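Local coordinates for aerolysin-like protein (Bombina maxima, PDB 6LH8) that is an aerolysin-like protein of the pore-forming toxin family and probably acts in modulating endolysosomes, either by forming pores or as a paralog regulating that activity, at residues S95-T100 and S145-E150; F44-T49 and H72-N77; N17-V22 and T116-I121; V35-K40 and T100-V105. One frame throughout, in Å; residues are numbered along the deposited sequence.

Contact 1: S95-T100 and S145-E150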
# COMPACT_ATOMS: atom_id res chain seq x y z
N SER A 95 5.25 -2.98 6.54
CA SER A 95 6.67 -2.74 6.74
C SER A 95 6.84 -1.51 7.63
O SER A 95 5.90 -0.74 7.85
CB SER A 95 7.42 -2.56 5.42
OG SER A 95 7.05 -1.38 4.74
N GLU A 96 8.04 -1.35 8.17
CA GLU A 96 8.38 -0.16 8.93
C GLU A 96 9.02 0.84 7.99
O GLU A 96 9.98 0.52 7.29
CB GLU A 96 9.32 -0.48 10.09
CG GLU A 96 9.57 0.73 10.99
CD GLU A 96 10.74 0.54 11.94
OE1 GLU A 96 11.91 0.66 11.51
OE2 GLU A 96 10.48 0.28 13.13
N ASP A 97 8.47 2.05 7.95
CA ASP A 97 9.01 3.13 7.14
C ASP A 97 9.68 4.11 8.09
O ASP A 97 9.01 4.78 8.87
CB ASP A 97 7.87 3.78 6.35
CG ASP A 97 8.34 4.84 5.40
OD1 ASP A 97 9.55 4.91 5.12
OD2 ASP A 97 7.48 5.61 4.92
N LYS A 98 11.01 4.19 8.03
CA LYS A 98 11.79 5.04 8.93
C LYS A 98 12.25 6.28 8.17
O LYS A 98 12.83 6.16 7.09
CB LYS A 98 12.98 4.26 9.49
CG LYS A 98 13.91 5.06 10.37
CD LYS A 98 14.87 4.14 11.11
CE LYS A 98 15.42 3.05 10.21
NZ LYS A 98 16.54 2.34 10.89
N VAL A 99 11.98 7.45 8.73
CA VAL A 99 12.19 8.73 8.05
C VAL A 99 13.14 9.57 8.89
O VAL A 99 12.85 9.87 10.06
CB VAL A 99 10.87 9.47 7.82
CG1 VAL A 99 11.11 10.73 7.01
CG2 VAL A 99 9.87 8.56 7.13
N THR A 100 14.26 9.98 8.30
CA THR A 100 15.21 10.82 9.03
C THR A 100 14.68 12.25 9.16
O THR A 100 14.17 12.82 8.20
CB THR A 100 16.56 10.84 8.31
OG1 THR A 100 17.04 9.50 8.13
CG2 THR A 100 17.60 11.64 9.12
N SER A 145 2.86 4.42 -0.36
CA SER A 145 4.27 4.60 -0.67
C SER A 145 5.07 4.92 0.59
O SER A 145 4.53 5.11 1.68
CB SER A 145 4.45 5.73 -1.68
OG SER A 145 4.39 6.99 -1.02
N GLY A 146 6.39 4.96 0.43
CA GLY A 146 7.24 5.52 1.46
C GLY A 146 6.96 6.99 1.69
O GLY A 146 6.43 7.70 0.82
N ILE A 147 7.28 7.45 2.88
CA ILE A 147 6.97 8.81 3.30
C ILE A 147 8.12 9.74 2.91
O ILE A 147 9.30 9.40 3.07
CB ILE A 147 6.69 8.86 4.81
CG1 ILE A 147 5.28 8.33 5.06
CG2 ILE A 147 6.89 10.27 5.37
CD1 ILE A 147 4.91 8.23 6.49
N ASN A 148 7.76 10.91 2.38
CA ASN A 148 8.71 11.98 2.13
C ASN A 148 8.60 13.05 3.22
O ASN A 148 7.49 13.42 3.63
CB ASN A 148 8.45 12.63 0.77
CG ASN A 148 9.38 13.79 0.52
OD1 ASN A 148 9.02 14.95 0.75
ND2 ASN A 148 10.60 13.48 0.09
N ALA A 149 9.75 13.54 3.68
CA ALA A 149 9.83 14.65 4.62
C ALA A 149 10.31 15.89 3.89
O ALA A 149 11.43 15.90 3.36
CB ALA A 149 10.76 14.33 5.79
N GLU A 150 9.48 16.92 3.85
CA GLU A 150 9.86 18.21 3.28
C GLU A 150 10.14 19.17 4.42
O GLU A 150 9.27 19.40 5.27
CB GLU A 150 8.76 18.75 2.36
CG GLU A 150 9.12 20.09 1.72
CD GLU A 150 8.00 20.67 0.87
OE1 GLU A 150 6.83 20.55 1.26
OE2 GLU A 150 8.31 21.25 -0.20
O HOH W 1 4.70 4.91 4.47
O HOH W 2 10.52 6.93 3.45

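Contact 2: F44-T49 and H72-N77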
# COMPACT_ATOMS: atom_id res chain seq x y z
N PHE A 44 7.03 4.88 10.93
CA PHE A 44 5.65 4.79 10.48
C PHE A 44 5.35 3.38 10.01
O PHE A 44 6.23 2.67 9.49
CB PHE A 44 5.36 5.75 9.32
CG PHE A 44 5.62 7.19 9.64
CD1 PHE A 44 6.87 7.75 9.43
CD2 PHE A 44 4.59 8.01 10.08
CE1 PHE A 44 7.09 9.09 9.70
CE2 PHE A 44 4.80 9.34 10.34
CZ PHE A 44 6.05 9.89 10.15
N ASP A 45 4.10 2.97 10.16
CA ASP A 45 3.64 1.75 9.52
C ASP A 45 3.26 2.06 8.08
O ASP A 45 2.64 3.08 7.80
CB ASP A 45 2.44 1.18 10.27
CG ASP A 45 2.83 0.49 11.55
OD1 ASP A 45 4.05 0.29 11.79
OD2 ASP A 45 1.92 0.13 12.32
N ARG A 46 3.68 1.18 7.17
CA ARG A 46 3.37 1.28 5.75
C ARG A 46 2.72 -0.03 5.33
O ARG A 46 3.23 -1.10 5.64
CB ARG A 46 4.63 1.56 4.93
CG ARG A 46 4.43 1.44 3.43
CD ARG A 46 5.72 1.71 2.68
NE ARG A 46 5.53 1.65 1.23
CZ ARG A 46 6.52 1.52 0.37
NH1 ARG A 46 7.76 1.46 0.81
NH2 ARG A 46 6.26 1.47 -0.93
N THR A 47 1.57 0.06 4.65
CA THR A 47 0.84 -1.15 4.31
C THR A 47 0.48 -1.17 2.83
O THR A 47 0.33 -0.12 2.18
CB THR A 47 -0.44 -1.31 5.11
OG1 THR A 47 -1.32 -0.22 4.81
CG2 THR A 47 -0.15 -1.33 6.61
N ILE A 48 0.33 -2.39 2.32
CA ILE A 48 -0.32 -2.66 1.05
C ILE A 48 -1.38 -3.71 1.33
O ILE A 48 -1.08 -4.74 1.95
CB ILE A 48 0.67 -3.15 -0.02
CG1 ILE A 48 1.75 -2.10 -0.29
CG2 ILE A 48 -0.09 -3.53 -1.29
CD1 ILE A 48 2.77 -2.52 -1.36
N THR A 49 -2.60 -3.47 0.91
CA THR A 49 -3.67 -4.44 1.15
C THR A 49 -4.11 -5.03 -0.18
O THR A 49 -4.40 -4.29 -1.12
CB THR A 49 -4.84 -3.79 1.88
OG1 THR A 49 -4.41 -3.39 3.19
CG2 THR A 49 -5.98 -4.80 2.04
N HIS A 72 2.57 -4.69 -6.69
CA HIS A 72 3.07 -3.83 -5.62
C HIS A 72 3.24 -4.63 -4.34
O HIS A 72 2.25 -5.15 -3.81
CB HIS A 72 2.12 -2.65 -5.39
CG HIS A 72 1.80 -1.90 -6.65
ND1 HIS A 72 2.76 -1.22 -7.36
CD2 HIS A 72 0.64 -1.73 -7.31
CE1 HIS A 72 2.20 -0.66 -8.42
NE2 HIS A 72 0.91 -0.96 -8.42
N ARG A 73 4.47 -4.72 -3.84
CA ARG A 73 4.78 -5.53 -2.67
C ARG A 73 5.66 -4.74 -1.71
O ARG A 73 6.21 -3.70 -2.06
CB ARG A 73 5.49 -6.84 -3.06
CG ARG A 73 4.79 -7.67 -4.13
CD ARG A 73 3.50 -8.27 -3.62
NE ARG A 73 3.66 -9.00 -2.36
CZ ARG A 73 3.96 -10.30 -2.29
NH1 ARG A 73 4.12 -11.01 -3.40
NH2 ARG A 73 4.08 -10.89 -1.11
N LEU A 74 5.77 -5.25 -0.49
CA LEU A 74 6.63 -4.70 0.54
C LEU A 74 7.68 -5.73 0.94
O LEU A 74 7.56 -6.92 0.64
CB LEU A 74 5.82 -4.28 1.78
CG LEU A 74 4.79 -3.16 1.61
CD1 LEU A 74 4.10 -2.86 2.92
CD2 LEU A 74 5.45 -1.89 1.07
N ASN A 75 8.73 -5.26 1.63
CA ASN A 75 9.73 -6.12 2.27
C ASN A 75 10.50 -6.99 1.28
O ASN A 75 11.14 -7.96 1.69
CB ASN A 75 9.08 -7.01 3.34
CG ASN A 75 8.43 -6.21 4.45
OD1 ASN A 75 9.06 -5.31 5.02
ND2 ASN A 75 7.18 -6.53 4.76
N GLY A 76 10.46 -6.66 -0.01
CA GLY A 76 11.06 -7.51 -1.01
C GLY A 76 10.39 -8.86 -1.12
O GLY A 76 10.94 -9.78 -1.72
N ASN A 77 9.20 -8.99 -0.53
CA ASN A 77 8.45 -10.23 -0.64
C ASN A 77 8.07 -10.50 -2.09
O ASN A 77 7.64 -9.60 -2.82
CB ASN A 77 7.19 -10.18 0.22
CG ASN A 77 7.50 -10.05 1.69
OD1 ASN A 77 6.97 -9.18 2.38
ND2 ASN A 77 8.38 -10.92 2.19

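Contact 3: N17-V22 and T116-I121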
# COMPACT_ATOMS: atom_id res chain seq x y z
N ASN A 17 -6.20 8.03 -6.15
CA ASN A 17 -4.77 8.36 -6.25
C ASN A 17 -4.60 9.70 -5.55
O ASN A 17 -5.13 10.69 -6.03
CB ASN A 17 -4.31 8.42 -7.71
CG ASN A 17 -2.82 8.68 -7.85
OD1 ASN A 17 -2.20 9.35 -7.01
ND2 ASN A 17 -2.22 8.16 -8.92
N GLU A 18 -3.89 9.72 -4.42
CA GLU A 18 -3.78 10.94 -3.62
C GLU A 18 -2.39 11.04 -3.01
O GLU A 18 -1.74 10.03 -2.72
CB GLU A 18 -4.80 10.98 -2.48
CG GLU A 18 -6.26 10.89 -2.89
CD GLU A 18 -7.14 10.36 -1.78
OE1 GLU A 18 -6.58 9.85 -0.78
OE2 GLU A 18 -8.38 10.47 -1.89
N VAL A 19 -1.95 12.27 -2.81
CA VAL A 19 -0.79 12.55 -1.98
C VAL A 19 -1.32 13.00 -0.63
O VAL A 19 -1.97 14.05 -0.51
CB VAL A 19 0.13 13.62 -2.60
CG1 VAL A 19 1.32 13.87 -1.66
CG2 VAL A 19 0.60 13.16 -3.97
N VAL A 20 -1.06 12.19 0.39
CA VAL A 20 -1.66 12.36 1.71
C VAL A 20 -0.66 13.05 2.63
O VAL A 20 0.48 12.59 2.75
CB VAL A 20 -2.08 10.99 2.29
CG1 VAL A 20 -2.66 11.15 3.69
CG2 VAL A 20 -3.07 10.29 1.35
N LYS A 21 -1.10 14.12 3.29
CA LYS A 21 -0.31 14.72 4.36
C LYS A 21 -0.49 13.86 5.61
O LYS A 21 -1.57 13.85 6.22
CB LYS A 21 -0.72 16.17 4.62
CG LYS A 21 0.10 16.84 5.75
CD LYS A 21 -0.31 18.29 5.89
CE LYS A 21 0.46 18.99 6.99
NZ LYS A 21 0.01 20.42 7.12
N VAL A 22 0.57 13.15 5.99
CA VAL A 22 0.49 12.28 7.16
C VAL A 22 0.57 13.10 8.45
O VAL A 22 -0.14 12.81 9.43
CB VAL A 22 1.61 11.22 7.08
CG1 VAL A 22 1.71 10.42 8.38
CG2 VAL A 22 1.35 10.29 5.88
N THR A 116 4.56 13.45 3.83
CA THR A 116 3.54 13.02 2.87
C THR A 116 3.86 11.64 2.32
O THR A 116 5.00 11.19 2.33
CB THR A 116 3.43 13.98 1.67
OG1 THR A 116 4.71 14.08 1.02
CG2 THR A 116 2.94 15.34 2.10
N ARG A 117 2.82 10.97 1.80
CA ARG A 117 3.03 9.75 1.04
C ARG A 117 1.93 9.59 0.00
O ARG A 117 0.82 10.12 0.16
CB ARG A 117 3.11 8.51 1.94
CG ARG A 117 1.85 8.14 2.65
CD ARG A 117 2.05 6.86 3.48
NE ARG A 117 1.00 6.71 4.50
CZ ARG A 117 1.12 5.95 5.58
NH1 ARG A 117 2.24 5.27 5.82
NH2 ARG A 117 0.11 5.87 6.44
N ASN A 118 2.24 8.85 -1.05
CA ASN A 118 1.24 8.49 -2.06
C ASN A 118 0.40 7.34 -1.54
O ASN A 118 0.90 6.42 -0.90
CB ASN A 118 1.90 8.07 -3.37
CG ASN A 118 2.66 9.21 -4.06
OD1 ASN A 118 2.27 10.37 -3.98
ND2 ASN A 118 3.74 8.86 -4.75
N GLU A 119 -0.91 7.42 -1.79
CA GLU A 119 -1.82 6.33 -1.47
C GLU A 119 -2.65 6.08 -2.72
O GLU A 119 -3.18 7.02 -3.31
CB GLU A 119 -2.68 6.67 -0.24
CG GLU A 119 -1.84 6.93 1.01
CD GLU A 119 -2.64 6.91 2.30
OE1 GLU A 119 -3.88 6.86 2.22
OE2 GLU A 119 -2.03 6.98 3.38
N ASN A 120 -2.70 4.82 -3.15
CA ASN A 120 -3.29 4.50 -4.44
C ASN A 120 -4.18 3.28 -4.32
O ASN A 120 -3.83 2.31 -3.64
CB ASN A 120 -2.22 4.21 -5.51
CG ASN A 120 -1.39 5.42 -5.86
OD1 ASN A 120 -1.71 6.16 -6.79
ND2 ASN A 120 -0.29 5.61 -5.14
N ILE A 121 -5.31 3.29 -5.02
CA ILE A 121 -6.12 2.09 -5.20
C ILE A 121 -6.10 1.73 -6.68
O ILE A 121 -6.35 2.58 -7.54
CB ILE A 121 -7.56 2.27 -4.69
CG1 ILE A 121 -7.56 2.59 -3.19
CG2 ILE A 121 -8.38 1.01 -4.93
CD1 ILE A 121 -8.91 3.04 -2.67
O HOH W 3 -6.09 7.71 0.88

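Contact 4: V35-K40 and T100-V105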
# COMPACT_ATOMS: atom_id res chain seq x y z
N VAL A 35 19.10 24.96 18.37
CA VAL A 35 18.69 23.79 19.14
C VAL A 35 18.54 22.59 18.21
O VAL A 35 18.19 22.72 17.04
CB VAL A 35 17.37 24.07 19.89
CG1 VAL A 35 17.17 23.02 20.98
CG2 VAL A 35 17.37 25.47 20.44
N GLU A 36 18.78 21.41 18.76
CA GLU A 36 18.52 20.18 18.03
C GLU A 36 17.02 19.94 17.93
O GLU A 36 16.21 20.51 18.67
CB GLU A 36 19.21 18.99 18.71
CG GLU A 36 18.72 18.71 20.12
CD GLU A 36 18.97 17.27 20.54
OE1 GLU A 36 18.31 16.81 21.49
OE2 GLU A 36 19.83 16.61 19.91
N PHE A 37 16.65 19.07 17.00
CA PHE A 37 15.25 18.74 16.74
C PHE A 37 14.76 17.69 17.72
O PHE A 37 15.54 16.98 18.36
CB PHE A 37 15.10 18.26 15.30
CG PHE A 37 13.68 18.24 14.80
CD1 PHE A 37 12.93 19.41 14.76
CD2 PHE A 37 13.11 17.06 14.36
CE1 PHE A 37 11.63 19.39 14.29
CE2 PHE A 37 11.81 17.04 13.90
CZ PHE A 37 11.07 18.20 13.86
N TYR A 38 13.43 17.58 17.82
CA TYR A 38 12.82 16.69 18.81
C TYR A 38 13.25 15.24 18.62
O TYR A 38 13.54 14.54 19.60
CB TYR A 38 11.29 16.78 18.73
CG TYR A 38 10.70 18.16 18.53
CD1 TYR A 38 10.54 19.04 19.59
CD2 TYR A 38 10.26 18.57 17.27
CE1 TYR A 38 9.98 20.30 19.42
CE2 TYR A 38 9.69 19.84 17.08
CZ TYR A 38 9.56 20.69 18.16
OH TYR A 38 8.99 21.94 17.99
N LEU A 39 13.27 14.75 17.38
CA LEU A 39 13.54 13.35 17.10
C LEU A 39 14.58 13.24 16.00
O LEU A 39 14.63 14.07 15.09
CB LEU A 39 12.27 12.58 16.64
CG LEU A 39 11.10 12.23 17.56
CD1 LEU A 39 10.37 13.46 18.06
CD2 LEU A 39 10.15 11.32 16.81
N LYS A 40 15.39 12.19 16.08
CA LYS A 40 16.33 11.90 15.00
C LYS A 40 15.64 11.25 13.81
O LYS A 40 15.97 11.54 12.66
CB LYS A 40 17.45 10.99 15.52
CG LYS A 40 18.34 11.65 16.56
CD LYS A 40 19.80 11.64 16.11
CE LYS A 40 20.63 12.59 16.95
NZ LYS A 40 20.57 12.19 18.38
N THR A 100 14.26 9.98 8.30
CA THR A 100 15.21 10.82 9.03
C THR A 100 14.68 12.25 9.16
O THR A 100 14.17 12.82 8.20
CB THR A 100 16.56 10.84 8.31
OG1 THR A 100 17.04 9.50 8.13
CG2 THR A 100 17.60 11.64 9.12
N MET A 101 14.80 12.82 10.36
CA MET A 101 14.38 14.18 10.64
C MET A 101 15.55 15.14 10.50
O MET A 101 16.71 14.72 10.57
CB MET A 101 13.80 14.28 12.05
CG MET A 101 12.54 13.44 12.31
SD MET A 101 11.04 14.06 11.52
CE MET A 101 10.94 13.00 10.11
N PRO A 102 15.29 16.43 10.30
CA PRO A 102 16.39 17.40 10.36
C PRO A 102 17.05 17.37 11.74
O PRO A 102 16.38 17.19 12.76
CB PRO A 102 15.71 18.74 10.07
CG PRO A 102 14.24 18.50 10.28
CD PRO A 102 14.01 17.06 9.93
N GLU A 103 18.37 17.51 11.75
CA GLU A 103 19.10 17.39 13.00
C GLU A 103 18.92 18.62 13.88
O GLU A 103 18.71 18.50 15.09
CB GLU A 103 20.59 17.15 12.71
CG GLU A 103 21.34 16.47 13.84
CD GLU A 103 22.85 16.53 13.63
OE1 GLU A 103 23.59 16.45 14.63
OE2 GLU A 103 23.28 16.65 12.46
N PHE A 104 18.96 19.81 13.28
CA PHE A 104 18.95 21.06 14.02
C PHE A 104 17.98 22.04 13.39
O PHE A 104 17.59 21.92 12.23
CB PHE A 104 20.34 21.71 14.05
CG PHE A 104 21.35 20.97 14.89
CD1 PHE A 104 21.35 21.10 16.27
CD2 PHE A 104 22.30 20.16 14.29
CE1 PHE A 104 22.27 20.43 17.04
CE2 PHE A 104 23.23 19.48 15.06
CZ PHE A 104 23.22 19.62 16.44
N VAL A 105 17.60 23.04 14.19
CA VAL A 105 16.96 24.25 13.70
C VAL A 105 18.04 25.32 13.62
O VAL A 105 18.59 25.73 14.65
CB VAL A 105 15.80 24.69 14.60
CG1 VAL A 105 14.88 25.64 13.86
CG2 VAL A 105 15.04 23.48 15.11
O HOH W 4 18.10 13.41 12.50

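Contact 1: S95-T100 and S145-E150
The carboxylate of Asp97 receives the backbone N-H of Ile147. OD2 accepts it on its syn lone pair, the side facing OD1. The bond is 2.8 Å from Ile147 N to Asp97 OD2 and bent, 144° at the hydrogen. One water donates to OD2 and to Ser145 O. A second donates to OD1 and to Ile147 O. With CG anti to the backbone N (chi1 -176°), the carboxylate carbon of Asp97 extends toward 145-150. Asp97 OD2 also comes to 3.3 Å from Ile147 CB. Two residues further on, Val99 faces the same segment. Its CG2 meets Ile147 CG2 at 3.9 Å, the two side chains crossing at about a right angle. Its CG1 touches Ala149 CB at 3.8 Å. The segments run in nearly the same direction, 17° apart. Strand 90-100 takes its backbone bonds here from strand 41-53, through Asp97 with Phe44 and Val99 with Arg42. Ile147 also packs on Phe44, and Ala149 on Val113. No backbone-to-backbone bond joins the segments; Asp97, two waters and apolar side chains do. One carboxylate serves an amide directly and two carbonyls through water, and the N-H and water donors would partly offset its negative charge.

Contact 2: F44-T49 and H72-N77
Leu74 reaches from the loop onto strand 41-53 and lies against both Arg46 and Ile48. It crosses each of these side chains obliquely. Its two methyls do different work. CD2 sits over one face of the Arg46 guanidinium, offset toward the rim, 3.5 Å from Arg46 NE. CD1 rests against the strand backbone, 3.4 Å from Arg46 O. The Arg46 chain is extended from CG to NE, and NE donates a hydrogen bond to Gln144 O in strand 133-154. That bond helps set the position of the guanidinium under Leu74 CD2.

Ile48 meets Leu74 through the end of its longer branch. Ile48 CD1 lies 3.6 Å from Leu74 CG. Chi1 of -60° puts Ile48 CG1 anti to the carbonyl carbon, and this branch leads to the loop. The same CD1 also lies 3.6 Å from His72 O, and it touches His72 CB at 4.1 Å. The contact across the segments is thus apolar in the main.

The loop is fixed by other bonds. Leu74 N and Arg73 NE both bind the Glu93 carboxylate, the second as a salt bridge. The Arg73 guanidinium has Asn77 O over the centre of one face, 3.7 Å above its plane. Asn77 N bonds back to Leu74 O at 2.9 Å. This closes a type I' beta turn from Leu74 to Asn77. Asn75 and Gly76, both with positive phi, fill its two middle positions, the classic Asn-Gly pair of this turn. The arrangement is a loop and turn laid over an inner strand of a long antiparallel sheet.

Contact 3: N17-V22 and T116-I121
Strands 17-22 and 116-121 pair as antiparallel neighbours in the long beta sheet of this aerolysin-like fold. Their axes approach to 4.6 Å, and their directions differ by 147°, so the pair is twisted. Glu18 with Glu119 and Val20 with Arg117 are the hydrogen-bonded pairs. Each pair has two backbone bonds. The shortest runs from Val20 N to Arg117 O at 2.8 Å and is nearly straight, at 173°. Asn17 with Asn120, Val19 with Asn118 and Lys21 with Thr116 are non-hydrogen-bonded pairs. Thr116 CA makes a CA-H...O contact with Val20 O at 3.1 Å.

Asn17, Val19, Lys21, Thr116, Asn118 and Asn120 share one face, which mixes polar and apolar groups. Val19 and Asn118 lie side by side and point the same way, with Val19 CG2 3.3 Å from Asn118 OD1. Val19 CG1 touches Thr116 CB at 3.9 Å.

The other face carries Glu18, Val20, Arg117 and Glu119. Val20 CG2 packs against the stem and carboxylate of Glu119, 3.5 Å from its CD. At the end of the segment, Val22 CG2 approaches Arg117 NE obliquely. Arg117 and Glu119, two residues apart on one strand, form a salt bridge of 3.2 Å from NE to OE2. Glu119 OE2 accepts on its anti lone pair, away from OE1, and lies 27° out of the guanidinium plane. Arg117 NH1 bonds onward to Asp45 O of strand 41-53. Strand 4-28 forms one edge of the sheet within this chain. Across the strand pair, one water donates to both Glu18 OE1, at 2.8 Å, and Glu119 OE1.

Contact 4: V35-K40 and T100-V105
Val35 offers its carbonyl to Val105, and Val105 N reaches Val35 O at 2.9 Å. The bond is nearly straight, 176° at the hydrogen. Val35 O also lies at the edge of the Phe104 ring, near its plane. Glu36 comes next and forms a single backbone bridge with Phe104. Glu36 CA lies 3.5 Å from Phe104 CD1, placed obliquely to the ring. Glu36 CA also makes a CA-H...O contact with Glu103 O.

Phe37 carries the apolar part. Its N donates to Glu103 O at 2.9 Å, from above the carbonyl plane. Phe37 CG is anti to the backbone N (chi1 -165°), and the ring turns to Met101 and Pro102. Pro102 CG lies over one face of it. Phe37 CD2 touches Met101 CB at 3.7 Å. Met101 SD is 3.9 Å from Phe37 CE2, in a Met-aromatic contact. The sulfur is 74° off the ring normal, an oblique approach. Phe37 CB also sits 3.0 Å from Pro102 O.

Tyr38 lays CD2 over one face of the Phe37 ring and gives its OH a bond to Val26 O. Leu39 O is 3.2 Å from Met101 CB. Lys40 O accepts Met101 N, and a water donates to both Lys40 O and Met101 O.

Apart from Thr100, the end of strand 90-100, both segments are loop, at one end of the elongated chain. Met25 of strand 4-28 packs against them, touching Phe37, Leu39 and Met101. Strand 110-130 adds Leu111 and Val113 against Phe37, and Leu115 against Met101.

In the fold
From the N terminus, residues 17-22 open the loop that contact 3 closes at 116-121. Residues 35-40 then open contact 4. Contact 2 starts at 44-49 and closes at 72-77, so it nests inside contact 4, which nests inside contact 3. Contact 1 opens at 95-100 after contact 2 has closed. Contact 4 closes at 100-105, and the two share Thr100. Contact 1 closes last, at 145-150, so it crosses contacts 3 and 4. Contacts 1, 2 and 3 all reach the five-strand sheet and touch one another. Contact 4 joins two loops, its centre about 28 Å from the chain centre.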